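Local coordinates for BluB-like flavoprotein (Clostridium difficile 630, PDB 3EO8), which binds flavin mononucleotide as a dimeric member of the nitroreductase family and probably acts as an oxidoreductase, at residues A[44-49]-A[143-148]. Residues are numbered along the deposited sequence; the frame is centred on the assembly and turned at random.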
ATOM      1  N   GLN A  44     -12.129  -1.832  -1.877  1.00 25.82           N
ATOM      2  CA  GLN A  44     -11.620  -3.105  -2.357  1.00 24.76           C
ATOM      3  C   GLN A  44     -11.197  -3.000  -3.816  1.00 24.99           C
ATOM      4  O   GLN A  44     -11.652  -3.762  -4.666  1.00 24.12           O
ATOM      5  CB  GLN A  44     -12.645  -4.207  -2.191  1.00 25.51           C
ATOM      6  CG  GLN A  44     -13.126  -4.408  -0.762  1.00 24.92           C
ATOM      7  CD  GLN A  44     -14.462  -5.118  -0.708  1.00 23.95           C
ATOM      8  OE1 GLN A  44     -14.519  -6.340  -0.708  1.00 25.32           O
ATOM      9  NE2 GLN A  44     -15.543  -4.352  -0.657  1.00 22.57           N
ATOM     10  N   ASN A  45     -10.272  -2.083  -4.081  1.00 24.29           N
ATOM     11  CA  ASN A  45      -9.867  -1.758  -5.441  1.00 23.99           C
ATOM     12  C   ASN A  45      -8.819  -2.706  -5.950  1.00 24.46           C
ATOM     13  O   ASN A  45      -7.647  -2.346  -6.116  1.00 24.76           O
ATOM     14  CB  ASN A  45      -9.356  -0.301  -5.541  1.00 23.55           C
ATOM     15  CG  ASN A  45      -8.216   0.029  -4.544  1.00 24.71           C
ATOM     16  OD1 ASN A  45      -8.168  -0.496  -3.404  1.00 26.44           O
ATOM     17  ND2 ASN A  45      -7.289   0.899  -4.982  1.00 27.29           N
ATOM     18  N   TRP A  46      -9.218  -3.963  -6.127  1.00 23.99           N
ATOM     19  CA  TRP A  46      -8.266  -4.973  -6.564  1.00 24.15           C
ATOM     20  C   TRP A  46      -8.954  -6.072  -7.352  1.00 24.83           C
ATOM     21  O   TRP A  46     -10.113  -6.388  -7.076  1.00 23.18           O
ATOM     22  CB  TRP A  46      -7.560  -5.579  -5.357  1.00 24.17           C
ATOM     23  CG  TRP A  46      -8.453  -5.918  -4.166  1.00 24.62           C
ATOM     24  CD1 TRP A  46      -9.365  -6.923  -4.064  1.00 25.99           C
ATOM     25  CD2 TRP A  46      -8.399  -5.304  -2.880  1.00 24.34           C
ATOM     26  NE1 TRP A  46      -9.914  -6.938  -2.798  1.00 23.50           N
ATOM     27  CE2 TRP A  46      -9.335  -5.951  -2.058  1.00 24.92           C
ATOM     28  CE3 TRP A  46      -7.672  -4.229  -2.356  1.00 24.43           C
ATOM     29  CZ2 TRP A  46      -9.548  -5.570  -0.716  1.00 24.74           C
ATOM     30  CZ3 TRP A  46      -7.891  -3.846  -1.052  1.00 23.33           C
ATOM     31  CH2 TRP A  46      -8.812  -4.531  -0.235  1.00 24.06           C
ATOM     32  N   HIS A  47      -8.232  -6.624  -8.332  1.00 25.40           N
ATOM     33  CA  HIS A  47      -8.679  -7.805  -9.084  1.00 25.58           C
ATOM     34  C   HIS A  47      -7.431  -8.600  -9.450  1.00 25.26           C
ATOM     35  O   HIS A  47      -6.508  -8.067 -10.050  1.00 25.53           O
ATOM     36  CB  HIS A  47      -9.461  -7.436 -10.368  1.00 25.29           C
ATOM     37  CG  HIS A  47     -10.153  -8.613 -10.987  1.00 24.97           C
ATOM     38  ND1 HIS A  47     -11.412  -9.017 -10.605  1.00 27.73           N
ATOM     39  CD2 HIS A  47      -9.736  -9.505 -11.911  1.00 25.42           C
ATOM     40  CE1 HIS A  47     -11.754 -10.094 -11.291  1.00 28.99           C
ATOM     41  NE2 HIS A  47     -10.753 -10.409 -12.091  1.00 25.75           N
ATOM     42  N   PHE A  48      -7.404  -9.875  -9.091  1.00 25.00           N
ATOM     43  CA  PHE A  48      -6.234 -10.702  -9.314  1.00 25.44           C
ATOM     44  C   PHE A  48      -6.444 -11.615 -10.523  1.00 25.71           C
ATOM     45  O   PHE A  48      -7.326 -12.482 -10.491  1.00 25.93           O
ATOM     46  CB  PHE A  48      -5.944 -11.566  -8.061  1.00 24.93           C
ATOM     47  CG  PHE A  48      -5.625 -10.748  -6.848  1.00 25.65           C
ATOM     48  CD1 PHE A  48      -6.641 -10.128  -6.119  1.00 26.69           C
ATOM     49  CD2 PHE A  48      -4.312 -10.554  -6.455  1.00 25.84           C
ATOM     50  CE1 PHE A  48      -6.339  -9.316  -5.031  1.00 25.70           C
ATOM     51  CE2 PHE A  48      -4.003  -9.755  -5.366  1.00 27.38           C
ATOM     52  CZ  PHE A  48      -5.011  -9.131  -4.653  1.00 26.10           C
ATOM     53  N   VAL A  49      -5.610 -11.445 -11.550  1.00 24.83           N
ATOM     54  CA  VAL A  49      -5.650 -12.269 -12.748  1.00 24.51           C
ATOM     55  C   VAL A  49      -4.548 -13.296 -12.675  1.00 24.24           C
ATOM     56  O   VAL A  49      -3.380 -12.956 -12.686  1.00 23.21           O
ATOM     57  CB  VAL A  49      -5.501 -11.415 -14.026  1.00 25.46           C
ATOM     58  CG1 VAL A  49      -5.560 -12.288 -15.287  1.00 25.73           C
ATOM     59  CG2 VAL A  49      -6.581 -10.353 -14.059  1.00 25.69           C
ATOM     60  N   GLY A 143      -1.608  -2.152  -1.438  1.00 25.29           N
ATOM     61  CA  GLY A 143      -0.479  -2.747  -0.720  1.00 24.17           C
ATOM     62  C   GLY A 143      -0.887  -3.634   0.428  1.00 23.80           C
ATOM     63  O   GLY A 143      -0.297  -4.724   0.648  1.00 23.59           O
ATOM     64  N   ALA A 144      -1.908  -3.211   1.164  1.00 23.13           N
ATOM     65  CA  ALA A 144      -2.452  -4.038   2.241  1.00 23.24           C
ATOM     66  C   ALA A 144      -2.949  -5.382   1.694  1.00 23.60           C
ATOM     67  O   ALA A 144      -2.639  -6.450   2.246  1.00 24.22           O
ATOM     68  CB  ALA A 144      -3.558  -3.289   2.984  1.00 22.87           C
ATOM     69  N   ALA A 145      -3.697  -5.356   0.585  1.00 22.67           N
ATOM     70  CA  ALA A 145      -4.177  -6.611  -0.039  1.00 23.28           C
ATOM     71  C   ALA A 145      -3.045  -7.507  -0.520  1.00 23.46           C
ATOM     72  O   ALA A 145      -3.026  -8.728  -0.286  1.00 22.17           O
ATOM     73  CB  ALA A 145      -5.144  -6.289  -1.199  1.00 22.16           C
ATOM     74  N   ILE A 146      -2.086  -6.904  -1.205  1.00 23.94           N
ATOM     75  CA  ILE A 146      -0.976  -7.700  -1.786  1.00 23.49           C
ATOM     76  C   ILE A 146      -0.075  -8.237  -0.674  1.00 23.31           C
ATOM     77  O   ILE A 146       0.414  -9.390  -0.743  1.00 23.63           O
ATOM     78  CB  ILE A 146      -0.186  -6.890  -2.850  1.00 23.03           C
ATOM     79  CG1 ILE A 146      -1.044  -6.577  -4.088  1.00 23.11           C
ATOM     80  CG2 ILE A 146       1.071  -7.631  -3.266  1.00 24.57           C
ATOM     81  CD1 ILE A 146      -0.423  -5.529  -5.029  1.00 25.03           C
ATOM     82  N   GLU A 147       0.049  -7.505   0.429  1.00 23.23           N
ATOM     83  CA  GLU A 147       0.769  -8.067   1.593  1.00 22.59           C
ATOM     84  C   GLU A 147       0.055  -9.255   2.221  1.00 22.73           C
ATOM     85  O   GLU A 147       0.708 -10.231   2.521  1.00 23.03           O
ATOM     86  CB  GLU A 147       1.132  -6.974   2.595  1.00 22.95           C
ATOM     87  CG  GLU A 147       1.972  -7.437   3.780  1.00 23.33           C
ATOM     88  CD  GLU A 147       3.428  -7.792   3.448  1.00 25.04           C
ATOM     89  OE1 GLU A 147       3.814  -7.761   2.264  1.00 23.59           O
ATOM     90  OE2 GLU A 147       4.186  -8.115   4.423  1.00 24.01           O
ATOM     91  N   ASN A 148      -1.277  -9.208   2.341  1.00 23.42           N
ATOM     92  CA  ASN A 148      -2.051 -10.341   2.833  1.00 23.44           C
ATOM     93  C   ASN A 148      -1.870 -11.584   1.939  1.00 23.49           C
ATOM     94  O   ASN A 148      -1.722 -12.705   2.427  1.00 23.52           O
ATOM     95  CB  ASN A 148      -3.546  -9.960   2.907  1.00 23.15           C
ATOM     96  CG  ASN A 148      -3.935  -9.228   4.192  1.00 23.71           C
ATOM     97  OD1 ASN A 148      -3.093  -8.737   4.936  1.00 21.96           O
ATOM     98  ND2 ASN A 148      -5.249  -9.140   4.432  1.00 22.57           N
TER
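Ala145 meets Trp46 through a CH-pi contact: its CB lies over the six-membered ring, 3.8 Å from the ring centroid and 23° off the normal. The methyl is offset toward the rim, nearest to CE3 (Trp46 CE3 to Ala145 CB 3.5 Å). With CG between the backbone N and the carbonyl carbon (chi1 44°), the indole folds back over Gln44, whose CA lies over the opposite face. An inverse gamma turn centred on Asn45, closed by a weak Trp46 N to Gln44 O bond (2.8 Å), leads into Trp46.

The remaining contact is looser and purely apolar. Phe48, two residues along the chain, also turns its side chain toward the helix and presents its ring edge to the same methyl, with CZ 4.5 Å from Ala145 CB. No hydrogen bond joins the two segments.

Trp46 also touches Ser39, an FMN-binding residue, but the nearest atoms of its side chain and a bound FMN are about 7 Å apart, placing it beside the pocket. Helix 137-155 here packs against the chain that leads into and forms strand 47-51, at the edge, within this chain, of the antiparallel sheet of the nitroreductase fold. That strand pairs with strand 102-108 and, through Phe48 and Val49, in parallel with a strand of the second subunit, which continues the sheet.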